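Side-chain contact in endoglucanase (Clostridium thermocellum, PDB 2C4X), which probably acts as a cellulase, the deposited part being its C-terminal PKD domain and CBM44 carbohydrate-binding module, the latter recognising beta-glucan chains and xyloglucan: residues K202-M206 against V207-D211. The protein carries 1 engineered substitution. Numbering follows the deposited sequence.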
loop_
_atom_site.group_PDB
_atom_site.type_symbol
_atom_site.label_atom_id
_atom_site.label_comp_id
_atom_site.label_asym_id
_atom_site.label_seq_id
_atom_site.Cartn_x
_atom_site.Cartn_y
_atom_site.Cartn_z
ATOM N N LYS A 202 -4.091 -17.225 0.098
ATOM C CA LYS A 202 -3.145 -17.308 1.215
ATOM C C LYS A 202 -3.614 -18.365 2.204
ATOM O O LYS A 202 -4.723 -18.274 2.729
ATOM C CB LYS A 202 -3.031 -15.964 1.947
ATOM C CG LYS A 202 -2.455 -14.826 1.124
ATOM C CD LYS A 202 -0.970 -15.021 0.846
ATOM C CE LYS A 202 -0.357 -13.756 0.253
ATOM N NZ LYS A 202 0.904 -14.036 -0.496
ATOM N N GLY A 203 -2.779 -19.367 2.449
ATOM C CA GLY A 203 -3.050 -20.349 3.493
ATOM C C GLY A 203 -2.944 -19.696 4.858
ATOM O O GLY A 203 -2.166 -18.754 5.049
ATOM N N TYR A 204 -3.728 -20.193 5.808
ATOM C CA TYR A 204 -3.750 -19.630 7.157
ATOM C C TYR A 204 -2.390 -19.705 7.867
ATOM O O TYR A 204 -2.090 -18.873 8.723
ATOM C CB TYR A 204 -4.833 -20.308 7.995
ATOM C CG TYR A 204 -5.119 -19.637 9.320
ATOM C CD1 TYR A 204 -5.250 -18.250 9.413
ATOM C CD2 TYR A 204 -5.288 -20.394 10.478
ATOM C CE1 TYR A 204 -5.528 -17.635 10.625
ATOM C CE2 TYR A 204 -5.567 -19.788 11.697
ATOM C CZ TYR A 204 -5.683 -18.411 11.761
ATOM O OH TYR A 204 -5.959 -17.808 12.959
ATOM N N THR A 205 -1.574 -20.691 7.502
ATOM C CA THR A 205 -0.229 -20.826 8.069
ATOM C C THR A 205 0.777 -19.864 7.429
ATOM O O THR A 205 1.843 -19.632 7.983
ATOM C CB THR A 205 0.312 -22.267 7.957
ATOM O OG1 THR A 205 0.469 -22.617 6.578
ATOM C CG2 THR A 205 -0.622 -23.261 8.638
HETATM N N MSE A 206 0.425 -19.303 6.274
HETATM C CA MSE A 206 1.310 -18.415 5.513
HETATM C C MSE A 206 0.961 -16.949 5.745
HETATM O O MSE A 206 1.340 -16.072 4.960
HETATM C CB MSE A 206 1.188 -18.709 4.015
HETATM C CG MSE A 206 0.619 -20.073 3.692
HETATM SE SE MSE A 206 0.742 -20.555 1.805
HETATM C CE MSE A 206 0.048 -18.922 0.962
ATOM N N VAL A 207 0.238 -16.693 6.828
ATOM C CA VAL A 207 -0.330 -15.383 7.107
ATOM C C VAL A 207 0.225 -14.841 8.431
ATOM O O VAL A 207 0.506 -15.615 9.349
ATOM C CB VAL A 207 -1.892 -15.477 7.105
ATOM C CG1 VAL A 207 -2.529 -14.583 8.152
ATOM C CG2 VAL A 207 -2.450 -15.194 5.702
ATOM N N LYS A 208 0.403 -13.520 8.510
ATOM C CA LYS A 208 0.767 -12.857 9.766
ATOM C C LYS A 208 -0.467 -12.705 10.647
ATOM O O LYS A 208 -1.318 -11.850 10.399
ATOM C CB LYS A 208 1.390 -11.479 9.515
ATOM C CG LYS A 208 2.735 -11.499 8.803
ATOM C CD LYS A 208 3.442 -10.154 8.920
ATOM C CE LYS A 208 2.724 -9.062 8.130
ATOM N NZ LYS A 208 3.111 -7.699 8.607
ATOM N N THR A 209 -0.563 -13.545 11.672
ATOM C CA THR A 209 -1.714 -13.528 12.570
ATOM C C THR A 209 -1.608 -12.401 13.595
ATOM O O THR A 209 -0.503 -12.008 13.987
ATOM C CB THR A 209 -1.935 -14.892 13.258
ATOM O OG1 THR A 209 -0.692 -15.384 13.769
ATOM C CG2 THR A 209 -2.496 -15.906 12.268
ATOM N N ASP A 210 -2.766 -11.889 14.012
ATOM C CA ASP A 210 -2.878 -10.722 14.897
ATOM C C ASP A 210 -2.096 -9.511 14.383
ATOM O O ASP A 210 -1.485 -8.773 15.157
ATOM C CB ASP A 210 -2.478 -11.072 16.338
ATOM C CG ASP A 210 -3.371 -12.129 16.947
ATOM O OD1 ASP A 210 -4.604 -12.062 16.747
ATOM O OD2 ASP A 210 -2.832 -13.024 17.628
ATOM N N ASP A 211 -2.141 -9.313 13.068
ATOM C CA ASP A 211 -1.400 -8.248 12.406
ATOM C C ASP A 211 -2.040 -7.907 11.064
ATOM O O ASP A 211 -2.849 -8.678 10.529
ATOM C CB ASP A 211 0.060 -8.676 12.191
ATOM C CG ASP A 211 1.030 -7.503 12.198
ATOM O OD1 ASP A 211 0.584 -6.338 12.294
ATOM O OD2 ASP A 211 2.251 -7.754 12.111
#
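Tyr204 has its CG anti to the backbone N (chi1 -169°); its CB leads away from 207-211, but the ring end returns to Thr209, where a chi1 of 47° sets OG1 between N and the carbonyl carbon and leaves the methyl CG2 anti to that carbon, turned to the ring. CG2 comes obliquely onto the hydroxyl end of the phenol, 3.9 Å from Tyr204 CE1 and 4.0 Å from Tyr204 OH, the two side chains crossing at about a right angle. Tyr204 OH is itself hydrogen-bonded to Pro173 O and Ala176 N, so the ring end is fixed while the methyl packs against it. Two residues earlier, Val207 lies against the turn: its CG2 is 3.6 Å from Gly203 O and 3.9 Å from Lys202 CB, and its CB sits 3.8 Å from Tyr204 O. Gly203 to Met206 form a type I beta turn, closed by a backbone bond from Met206 N to Gly203 O (2.9 Å), leading the chain out of strand 198-203. In the CBM44 beta-sandwich this strand edges one five-stranded antiparallel sheet, and the loop crosses to strand 211-218 at an edge of the other. Val207 and Tyr204 both touch Ile172 of strand 165-172, bringing the loop against the second sheet. Within the loop, Lys208 NZ makes a long salt bridge to Asp211 OD2 (3.6 Å) and a weak hydrogen bond to Trp212 O.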